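Local structure of uroporphyrin-III C-methyltransferase (Thermus thermophilus, 1VE2) at residues L26-R36 with V42-V53; L125-A135 with K220-L229. The protein probably transfers methyl groups from S-adenosyl-L-methionine to carbon atoms of uroporphyrinogen III, an early step on the branch of tetrapyrrole synthesis that leads to siroheme and cobalamin. All blocks are in the same frame, centred on the assembly; numbering follows the deposited sequence.

From the N terminus the chain first builds the parallel sheet, and contact 1 falls early in it: after helix 20-28 comes strand 31-34, then the short helix 40-43 and strand 49-52, and the pairing of 26-36 with 42-53 closes this tight beta-alpha-beta loop at one border of the sheet. Contact 2 begins only after contact 1 is complete, so the two follow in series without crossing. It closes a far longer loop, bringing the linker after helix 119-124 against the 220-229 region, which follows the last strand of the mixed sheet. Their centres lie about 36 Å apart, on opposite sides of the chain's centre.

Contact 1 of 2, residues L26-R36 with V42-V53; sequences LEVAEVVLHDR and VLALAKGELVPV
The parallel pairing of strands 31-34 and 49-52, with the short helix between them, forms a beta-alpha-beta unit at the border of the five-stranded parallel sheet. The backbone ladder starts with Glu49 N donating a hydrogen bond to Glu30 O and continues through Val32 N to Glu49 O, Val51 N to Val32 O, His34 N to Val51 O, and Val53 N to His34 O at 2.9 Å. Ahead of the strands, Lys47 N binds Leu26 O, and a water bridges Leu26 O and Ala29 O, donating to both, with a weak bond from Gly48 N. Gly48 CA makes a CA-H...O contact to Ala29 O at 3.4 Å, part of a close approach to the Ala29 and Glu30 carbonyls that glycine permits.

The imidazole of His34 is sandwiched. Leu43 CD2 sits over one face, 3.5 Å from the ring centroid, and Pro52 CA covers the opposite face at 3.8 Å, both as CH-pi contacts. With chi1 at 70°, CG stands between the backbone N and the carbonyl carbon, which brings ND1 within bonding distance of the next residue's carbonyl, Asp35 O, at 2.9 Å. The bond is nearly straight (169°), with Asp35 O close to the ring plane but ND1 well above that carbonyl's plane; it should restrain the ring's rotation. Leu50 CD2 approaches His34 CD2 obliquely.

On the opposite face of the sheet from His34, Leu33 and Val51 lie side by side, with Leu33 CD2 3.7 Å from Val51 CB; Leu71 of helix 64-76 also packs on Leu33. Asp35 turns to Arg83 of strand 80-85 for a salt bridge. Two adjacent parallel strands joined through a helix, with strand 80-85 on the other flank of 31-34, are typical of an open alpha/beta sheet.

Contact 2 of 2, residues L125-A135 with K220-L229; sequences LGLPLTHRGLA and KVVGLYGELL
Tyr225 makes the one direct hydrogen bond between the two segments: its OH donates to Pro128 O at 2.7 Å, from above the carbonyl plane (40° out of it), while the oxygen lies at the edge of the phenol ring, in the ring's own plane. Leu127 covers a face of that ring. Its CB stands 4.0 Å from the centroid, toward the rim, and its two methyl groups spread over the remainder, Leu127 CD1 near Tyr225 CD2 and CE2, Leu127 CD2 near Tyr225 CD1. Val222 CA lies over the opposite face, so the phenol is wedged between the loop and the 3-10 turn preceding Tyr225.

Farther along the loop, Leu224 CD1 sits almost centrally over the His131 ring, 3.7 Å from its centroid, and the same methyl meets Leu134 CD1 at 3.6 Å. Because CG of His131 is anti to its backbone nitrogen (chi1 -169°), the imidazole stands across the Leu224 side chain at about a right angle. Val221 CG2 fits between Pro128 O and His131 CB, and Pro128 CD touches Leu228 CD1 at 3.7 Å.

At the other end, two waters span the backbones, one between Leu125 O and Leu229 O, the other donating to Gly126 O and Leu228 O. The loop is shaped by a Schellman motif with Gly126 as its C-prime residue, ending helix 119-124, and by a classic bulge in which Leu134 and Ala135 both face His131. Ala183 and Leu197 of the mixed sheet pack against Tyr225, and Met90 of the second subunit packs on Pro128. The contact is thus mainly apolar; the phenol hydroxyl satisfies one buried carbonyl, and water mediates between the carbonyls of Leu125 and Gly126 and those of Leu228 and Leu229, acceptors that cannot hydrogen-bond to each other.

Contact 1 of 2, residues L26-R36 with V42-V53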
loop_
_atom_site.group_PDB
_atom_site.type_symbol
_atom_site.label_atom_id
_atom_site.label_comp_id
_atom_site.label_asym_id
_atom_site.label_seq_id
_atom_site.Cartn_x
_atom_site.Cartn_y
_atom_site.Cartn_z
ATOM N N LEU A 26 17.049 10.374 -1.171
ATOM C CA LEU A 26 18.058 9.761 -2.031
ATOM C C LEU A 26 19.066 10.777 -2.555
ATOM O O LEU A 26 20.147 10.408 -3.013
ATOM C CB LEU A 26 17.401 9.028 -3.203
ATOM C CG LEU A 26 16.584 7.794 -2.794
ATOM C CD1 LEU A 26 16.044 7.083 -4.026
ATOM C CD2 LEU A 26 17.474 6.859 -1.984
ATOM N N GLU A 27 18.716 12.054 -2.483
ATOM C CA GLU A 27 19.620 13.101 -2.941
ATOM C C GLU A 27 20.602 13.492 -1.844
ATOM O O GLU A 27 21.787 13.694 -2.104
ATOM C CB GLU A 27 18.836 14.344 -3.357
ATOM C CG GLU A 27 17.779 14.081 -4.392
ATOM C CD GLU A 27 17.106 15.346 -4.858
ATOM O OE1 GLU A 27 16.600 16.112 -4.009
ATOM O OE2 GLU A 27 17.086 15.579 -6.082
ATOM N N VAL A 28 20.101 13.588 -0.617
ATOM C CA VAL A 28 20.925 13.989 0.514
ATOM C C VAL A 28 21.678 12.863 1.228
ATOM O O VAL A 28 22.766 13.087 1.744
ATOM C CB VAL A 28 20.083 14.767 1.555
ATOM C CG1 VAL A 28 19.392 15.948 0.885
ATOM C CG2 VAL A 28 19.050 13.852 2.193
ATOM N N ALA A 29 21.115 11.656 1.258
ATOM C CA ALA A 29 21.777 10.536 1.930
ATOM C C ALA A 29 23.221 10.345 1.458
ATOM O O ALA A 29 23.485 10.250 0.259
ATOM C CB ALA A 29 20.984 9.255 1.715
ATOM N N GLU A 30 24.146 10.278 2.411
ATOM C CA GLU A 30 25.571 10.108 2.116
ATOM C C GLU A 30 25.911 8.682 1.728
ATOM O O GLU A 30 26.824 8.443 0.943
ATOM C CB GLU A 30 26.407 10.496 3.333
ATOM C CG GLU A 30 26.222 11.930 3.776
ATOM C CD GLU A 30 26.850 12.194 5.128
ATOM O OE1 GLU A 30 28.058 11.912 5.283
ATOM O OE2 GLU A 30 26.143 12.682 6.035
ATOM N N VAL A 31 25.179 7.734 2.304
ATOM C CA VAL A 31 25.384 6.321 2.029
ATOM C C VAL A 31 24.008 5.666 1.946
ATOM O O VAL A 31 23.116 5.990 2.730
ATOM C CB VAL A 31 26.210 5.645 3.153
ATOM C CG1 VAL A 31 26.400 4.164 2.847
ATOM C CG2 VAL A 31 27.565 6.333 3.294
ATOM N N VAL A 32 23.844 4.753 0.998
ATOM C CA VAL A 32 22.568 4.071 0.809
ATOM C C VAL A 32 22.753 2.562 0.717
ATOM O O VAL A 32 23.373 2.066 -0.229
ATOM C CB VAL A 32 21.873 4.554 -0.483
ATOM C CG1 VAL A 32 20.503 3.895 -0.632
ATOM C CG2 VAL A 32 21.743 6.067 -0.468
ATOM N N LEU A 33 22.232 1.837 1.708
ATOM C CA LEU A 33 22.314 0.379 1.712
ATOM C C LEU A 33 21.036 -0.080 1.020
ATOM O O LEU A 33 19.958 -0.081 1.618
ATOM C CB LEU A 33 22.359 -0.168 3.145
ATOM C CG LEU A 33 23.348 0.394 4.175
ATOM C CD1 LEU A 33 23.728 -0.738 5.132
ATOM C CD2 LEU A 33 24.594 0.942 3.522
ATOM N N HIS A 34 21.162 -0.482 -0.238
ATOM C CA HIS A 34 20.007 -0.870 -1.038
ATOM C C HIS A 34 19.902 -2.340 -1.415
ATOM O O HIS A 34 20.908 -3.003 -1.664
ATOM C CB HIS A 34 19.996 -0.040 -2.324
ATOM C CG HIS A 34 21.089 -0.401 -3.284
ATOM N ND1 HIS A 34 21.005 -1.484 -4.132
ATOM C CD2 HIS A 34 22.301 0.161 -3.514
ATOM C CE1 HIS A 34 22.115 -1.576 -4.842
ATOM N NE2 HIS A 34 22.919 -0.591 -4.487
ATOM N N ASP A 35 18.665 -2.831 -1.473
ATOM C CA ASP A 35 18.401 -4.210 -1.869
ATOM C C ASP A 35 18.953 -4.410 -3.276
ATOM O O ASP A 35 18.919 -3.493 -4.097
ATOM C CB ASP A 35 16.896 -4.477 -1.892
ATOM C CG ASP A 35 16.308 -4.642 -0.515
ATOM O OD1 ASP A 35 15.065 -4.664 -0.415
ATOM O OD2 ASP A 35 17.074 -4.761 0.459
ATOM N N ARG A 36 19.450 -5.612 -3.551
ATOM C CA ARG A 36 20.011 -5.943 -4.860
ATOM C C ARG A 36 19.009 -5.733 -5.997
ATOM O O ARG A 36 19.369 -5.252 -7.068
ATOM C CB ARG A 36 20.458 -7.411 -4.896
ATOM C CG ARG A 36 21.456 -7.831 -3.828
ATOM C CD ARG A 36 22.886 -7.476 -4.205
ATOM N NE ARG A 36 23.845 -8.065 -3.272
ATOM C CZ ARG A 36 25.166 -7.978 -3.395
ATOM N NH1 ARG A 36 25.703 -7.322 -4.418
ATOM N NH2 ARG A 36 25.956 -8.550 -2.495
ATOM N N VAL A 42 15.802 3.943 -10.002
ATOM C CA VAL A 42 15.735 4.467 -8.647
ATOM C C VAL A 42 17.150 4.643 -8.105
ATOM O O VAL A 42 17.481 5.688 -7.543
ATOM C CB VAL A 42 14.928 3.527 -7.709
ATOM C CG1 VAL A 42 14.959 4.055 -6.290
ATOM C CG2 VAL A 42 13.482 3.421 -8.195
ATOM N N LEU A 43 17.996 3.630 -8.275
ATOM C CA LEU A 43 19.368 3.734 -7.779
ATOM C C LEU A 43 20.079 4.940 -8.412
ATOM O O LEU A 43 20.816 5.660 -7.745
ATOM C CB LEU A 43 20.156 2.447 -8.084
ATOM C CG LEU A 43 19.667 1.167 -7.390
ATOM C CD1 LEU A 43 20.515 -0.025 -7.838
ATOM C CD2 LEU A 43 19.750 1.339 -5.871
ATOM N N ALA A 44 19.838 5.159 -9.699
ATOM C CA ALA A 44 20.463 6.265 -10.422
ATOM C C ALA A 44 20.193 7.631 -9.786
ATOM O O ALA A 44 20.974 8.566 -9.958
ATOM C CB ALA A 44 19.998 6.261 -11.864
ATOM N N LEU A 45 19.095 7.750 -9.047
ATOM C CA LEU A 45 18.759 9.016 -8.397
ATOM C C LEU A 45 19.483 9.238 -7.067
ATOM O O LEU A 45 19.449 10.334 -6.505
ATOM C CB LEU A 45 17.249 9.108 -8.194
ATOM C CG LEU A 45 16.495 9.425 -9.487
ATOM C CD1 LEU A 45 15.014 9.075 -9.351
ATOM C CD2 LEU A 45 16.683 10.912 -9.804
ATOM N N ALA A 46 20.140 8.200 -6.560
ATOM C CA ALA A 46 20.876 8.331 -5.310
ATOM C C ALA A 46 22.201 9.036 -5.601
ATOM O O ALA A 46 22.959 8.611 -6.472
ATOM C CB ALA A 46 21.130 6.959 -4.707
ATOM N N LYS A 47 22.478 10.121 -4.888
ATOM C CA LYS A 47 23.721 10.851 -5.113
ATOM C C LYS A 47 24.803 10.547 -4.089
ATOM O O LYS A 47 25.852 11.192 -4.065
ATOM C CB LYS A 47 23.434 12.350 -5.178
ATOM C CG LYS A 47 22.726 12.722 -6.472
ATOM C CD LYS A 47 22.434 14.196 -6.597
ATOM C CE LYS A 47 21.834 14.485 -7.969
ATOM N NZ LYS A 47 21.341 15.884 -8.078
ATOM N N GLY A 48 24.539 9.559 -3.240
ATOM C CA GLY A 48 25.510 9.165 -2.239
ATOM C C GLY A 48 26.150 7.856 -2.656
ATOM O O GLY A 48 25.969 7.402 -3.786
ATOM N N GLU A 49 26.889 7.240 -1.742
ATOM C CA GLU A 49 27.553 5.975 -2.030
ATOM C C GLU A 49 26.564 4.811 -1.986
ATOM O O GLU A 49 25.915 4.577 -0.962
ATOM C CB GLU A 49 28.666 5.738 -1.007
ATOM C CG GLU A 49 29.536 4.521 -1.288
ATOM C CD GLU A 49 30.291 4.060 -0.053
ATOM O OE1 GLU A 49 30.758 4.924 0.723
ATOM O OE2 GLU A 49 30.420 2.831 0.139
ATOM N N LEU A 50 26.449 4.082 -3.093
ATOM C CA LEU A 50 25.542 2.938 -3.151
ATOM C C LEU A 50 26.196 1.669 -2.618
ATOM O O LEU A 50 27.268 1.270 -3.078
ATOM C CB LEU A 50 25.076 2.680 -4.586
ATOM C CG LEU A 50 24.083 3.657 -5.220
ATOM C CD1 LEU A 50 23.742 3.192 -6.637
ATOM C CD2 LEU A 50 22.822 3.726 -4.369
ATOM N N VAL A 51 25.537 1.033 -1.656
ATOM C CA VAL A 51 26.032 -0.206 -1.068
ATOM C C VAL A 51 24.958 -1.277 -1.188
ATOM O O VAL A 51 23.975 -1.264 -0.449
ATOM C CB VAL A 51 26.374 -0.023 0.427
ATOM C CG1 VAL A 51 26.743 -1.359 1.047
ATOM C CG2 VAL A 51 27.518 0.961 0.579
ATOM N N PRO A 52 25.124 -2.214 -2.130
ATOM C CA PRO A 52 24.141 -3.285 -2.314
ATOM C C PRO A 52 24.191 -4.277 -1.159
ATOM O O PRO A 52 25.268 -4.595 -0.665
ATOM C CB PRO A 52 24.564 -3.916 -3.639
ATOM C CG PRO A 52 26.052 -3.724 -3.636
ATOM C CD PRO A 52 26.194 -2.300 -3.142
ATOM N N VAL A 53 23.028 -4.754 -0.725
ATOM C CA VAL A 53 22.970 -5.714 0.374
ATOM C C VAL A 53 22.122 -6.928 0.013
ATOM O O VAL A 53 21.429 -6.931 -1.005
ATOM C CB VAL A 53 22.393 -5.068 1.656
ATOM C CG1 VAL A 53 23.299 -3.935 2.115
ATOM C CG2 VAL A 53 20.983 -4.555 1.399
HETATM O O HOH W 1 22.222 9.160 -1.773
#

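Contact 2 of 2, residues L125-A135 with K220-L229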
loop_
_atom_site.group_PDB
_atom_site.type_symbol
_atom_site.label_atom_id
_atom_site.label_comp_id
_atom_site.label_asym_id
_atom_site.label_seq_id
_atom_site.Cartn_x
_atom_site.Cartn_y
_atom_site.Cartn_z
ATOM N N LEU A 125 -1.545 -1.401 -12.641
ATOM C CA LEU A 125 -2.113 -2.093 -13.790
ATOM C C LEU A 125 -3.618 -1.870 -13.864
ATOM O O LEU A 125 -4.296 -2.448 -14.715
ATOM C CB LEU A 125 -1.814 -3.591 -13.723
ATOM C CG LEU A 125 -0.345 -3.968 -13.939
ATOM C CD1 LEU A 125 -0.153 -5.467 -13.771
ATOM C CD2 LEU A 125 0.089 -3.526 -15.323
ATOM N N GLY A 126 -4.127 -1.016 -12.976
ATOM C CA GLY A 126 -5.548 -0.716 -12.951
ATOM C C GLY A 126 -6.395 -1.889 -12.504
ATOM O O GLY A 126 -7.536 -2.048 -12.944
ATOM N N LEU A 127 -5.841 -2.714 -11.623
ATOM C CA LEU A 127 -6.554 -3.884 -11.131
ATOM C C LEU A 127 -6.972 -3.710 -9.667
ATOM O O LEU A 127 -6.137 -3.447 -8.806
ATOM C CB LEU A 127 -5.660 -5.112 -11.275
ATOM C CG LEU A 127 -5.089 -5.315 -12.682
ATOM C CD1 LEU A 127 -4.142 -6.502 -12.655
ATOM C CD2 LEU A 127 -6.210 -5.536 -13.689
ATOM N N PRO A 128 -8.274 -3.867 -9.373
ATOM C CA PRO A 128 -8.809 -3.728 -8.015
ATOM C C PRO A 128 -8.707 -5.012 -7.187
ATOM O O PRO A 128 -8.689 -6.114 -7.738
ATOM C CB PRO A 128 -10.256 -3.328 -8.271
ATOM C CG PRO A 128 -10.605 -4.189 -9.463
ATOM C CD PRO A 128 -9.366 -4.050 -10.352
ATOM N N LEU A 129 -8.630 -4.854 -5.865
ATOM C CA LEU A 129 -8.551 -5.979 -4.939
ATOM C C LEU A 129 -9.916 -6.198 -4.310
ATOM O O LEU A 129 -10.172 -7.225 -3.697
ATOM C CB LEU A 129 -7.518 -5.706 -3.839
ATOM C CG LEU A 129 -6.068 -5.750 -4.326
ATOM C CD1 LEU A 129 -5.121 -5.372 -3.189
ATOM C CD2 LEU A 129 -5.760 -7.148 -4.850
ATOM N N THR A 130 -10.786 -5.205 -4.454
ATOM C CA THR A 130 -12.142 -5.291 -3.933
ATOM C C THR A 130 -13.072 -4.723 -4.992
ATOM O O THR A 130 -12.656 -3.895 -5.799
ATOM C CB THR A 130 -12.305 -4.479 -2.635
ATOM O OG1 THR A 130 -11.910 -3.121 -2.870
ATOM C CG2 THR A 130 -11.449 -5.081 -1.519
ATOM N N HIS A 131 -14.325 -5.169 -4.987
ATOM C CA HIS A 131 -15.306 -4.700 -5.958
ATOM C C HIS A 131 -16.694 -5.144 -5.508
ATOM O O HIS A 131 -16.868 -6.262 -5.029
ATOM C CB HIS A 131 -14.983 -5.269 -7.344
ATOM C CG HIS A 131 -15.772 -4.646 -8.453
ATOM N ND1 HIS A 131 -16.855 -5.269 -9.036
ATOM C CD2 HIS A 131 -15.656 -3.444 -9.065
ATOM C CE1 HIS A 131 -17.372 -4.476 -9.959
ATOM N NE2 HIS A 131 -16.664 -3.363 -9.996
ATOM N N ARG A 132 -17.678 -4.264 -5.649
ATOM C CA ARG A 132 -19.041 -4.589 -5.231
ATOM C C ARG A 132 -19.485 -5.965 -5.709
ATOM O O ARG A 132 -19.398 -6.278 -6.890
ATOM C CB ARG A 132 -20.013 -3.525 -5.743
ATOM C CG ARG A 132 -19.936 -3.290 -7.239
ATOM C CD ARG A 132 -20.689 -2.032 -7.638
ATOM N NE ARG A 132 -22.111 -2.107 -7.325
ATOM C CZ ARG A 132 -22.982 -1.136 -7.588
ATOM N NH1 ARG A 132 -22.571 -0.014 -8.167
ATOM N NH2 ARG A 132 -24.261 -1.286 -7.272
ATOM N N GLY A 133 -19.938 -6.794 -4.775
ATOM C CA GLY A 133 -20.407 -8.124 -5.124
ATOM C C GLY A 133 -19.355 -9.196 -5.342
ATOM O O GLY A 133 -19.693 -10.378 -5.430
ATOM N N LEU A 134 -18.086 -8.802 -5.421
ATOM C CA LEU A 134 -17.009 -9.763 -5.647
ATOM C C LEU A 134 -16.064 -9.911 -4.453
ATOM O O LEU A 134 -15.652 -11.021 -4.105
ATOM C CB LEU A 134 -16.192 -9.351 -6.878
ATOM C CG LEU A 134 -16.959 -9.222 -8.198
ATOM C CD1 LEU A 134 -16.005 -8.819 -9.319
ATOM C CD2 LEU A 134 -17.624 -10.548 -8.520
ATOM N N ALA A 135 -15.717 -8.789 -3.835
ATOM C CA ALA A 135 -14.806 -8.805 -2.695
ATOM C C ALA A 135 -14.895 -7.505 -1.917
ATOM O O ALA A 135 -14.997 -6.428 -2.500
ATOM C CB ALA A 135 -13.369 -9.023 -3.177
ATOM N N LYS A 220 -12.761 -14.013 -6.422
ATOM C CA LYS A 220 -13.774 -13.608 -7.390
ATOM C C LYS A 220 -13.477 -12.290 -8.104
ATOM O O LYS A 220 -13.878 -12.102 -9.255
ATOM C CB LYS A 220 -15.144 -13.510 -6.707
ATOM C CG LYS A 220 -15.692 -14.841 -6.203
ATOM C CD LYS A 220 -17.043 -14.669 -5.531
ATOM C CE LYS A 220 -17.615 -16.013 -5.107
ATOM N NZ LYS A 220 -18.952 -15.862 -4.473
ATOM N N VAL A 221 -12.772 -11.376 -7.441
ATOM C CA VAL A 221 -12.480 -10.090 -8.060
ATOM C C VAL A 221 -11.546 -10.224 -9.268
ATOM O O VAL A 221 -11.564 -9.391 -10.167
ATOM C CB VAL A 221 -11.839 -9.096 -7.054
ATOM C CG1 VAL A 221 -10.411 -9.521 -6.730
ATOM C CG2 VAL A 221 -11.879 -7.678 -7.629
ATOM N N VAL A 222 -10.730 -11.270 -9.275
ATOM C CA VAL A 222 -9.788 -11.498 -10.370
ATOM C C VAL A 222 -10.535 -11.782 -11.680
ATOM O O VAL A 222 -9.956 -11.712 -12.772
ATOM C CB VAL A 222 -8.831 -12.671 -10.026
ATOM C CG1 VAL A 222 -7.904 -12.963 -11.188
ATOM C CG2 VAL A 222 -7.998 -12.316 -8.793
ATOM N N GLY A 223 -11.828 -12.074 -11.571
ATOM C CA GLY A 223 -12.617 -12.351 -12.759
ATOM C C GLY A 223 -12.756 -11.139 -13.659
ATOM O O GLY A 223 -13.125 -11.258 -14.824
ATOM N N LEU A 224 -12.450 -9.962 -13.124
ATOM C CA LEU A 224 -12.546 -8.724 -13.893
ATOM C C LEU A 224 -11.236 -8.356 -14.585
ATOM O O LEU A 224 -11.201 -7.451 -15.419
ATOM C CB LEU A 224 -12.909 -7.563 -12.971
ATOM C CG LEU A 224 -14.235 -7.535 -12.217
ATOM C CD1 LEU A 224 -14.212 -6.367 -11.242
ATOM C CD2 LEU A 224 -15.389 -7.402 -13.196
ATOM N N TYR A 225 -10.164 -9.052 -14.232
ATOM C CA TYR A 225 -8.847 -8.731 -14.759
ATOM C C TYR A 225 -8.660 -8.792 -16.268
ATOM O O TYR A 225 -7.874 -8.025 -16.822
ATOM C CB TYR A 225 -7.800 -9.583 -14.041
ATOM C CG TYR A 225 -7.563 -9.150 -12.597
ATOM C CD1 TYR A 225 -8.443 -8.271 -11.953
ATOM C CD2 TYR A 225 -6.465 -9.619 -11.877
ATOM C CE1 TYR A 225 -8.228 -7.868 -10.630
ATOM C CE2 TYR A 225 -6.241 -9.224 -10.551
ATOM C CZ TYR A 225 -7.125 -8.351 -9.938
ATOM O OH TYR A 225 -6.913 -7.968 -8.632
ATOM N N GLY A 226 -9.380 -9.689 -16.936
ATOM C CA GLY A 226 -9.253 -9.791 -18.380
ATOM C C GLY A 226 -9.677 -8.510 -19.070
ATOM O O GLY A 226 -9.022 -8.040 -20.000
ATOM N N GLU A 227 -10.771 -7.926 -18.603
ATOM C CA GLU A 227 -11.287 -6.704 -19.191
ATOM C C GLU A 227 -10.533 -5.453 -18.739
ATOM O O GLU A 227 -10.523 -4.445 -19.442
ATOM C CB GLU A 227 -12.779 -6.585 -18.864
ATOM C CG GLU A 227 -13.438 -5.272 -19.263
ATOM C CD GLU A 227 -14.946 -5.299 -19.061
ATOM O OE1 GLU A 227 -15.408 -5.953 -18.101
ATOM O OE2 GLU A 227 -15.669 -4.658 -19.849
ATOM N N LEU A 228 -9.881 -5.524 -17.582
ATOM C CA LEU A 228 -9.152 -4.374 -17.055
ATOM C C LEU A 228 -7.642 -4.366 -17.284
ATOM O O LEU A 228 -7.017 -3.304 -17.295
ATOM C CB LEU A 228 -9.425 -4.238 -15.555
ATOM C CG LEU A 228 -10.826 -3.764 -15.174
ATOM C CD1 LEU A 228 -10.981 -3.779 -13.660
ATOM C CD2 LEU A 228 -11.050 -2.360 -15.725
ATOM N N LEU A 229 -7.059 -5.544 -17.468
ATOM C CA LEU A 229 -5.617 -5.662 -17.658
ATOM C C LEU A 229 -4.999 -4.816 -18.775
ATOM O O LEU A 229 -3.988 -4.146 -18.558
ATOM C CB LEU A 229 -5.233 -7.128 -17.867
ATOM C CG LEU A 229 -3.723 -7.365 -17.902
ATOM C CD1 LEU A 229 -3.107 -6.857 -16.604
ATOM C CD2 LEU A 229 -3.433 -8.845 -18.104
HETATM O O HOH W 2 -3.319 -1.870 -17.197
HETATM O O HOH W 3 -7.755 -1.209 -15.559
#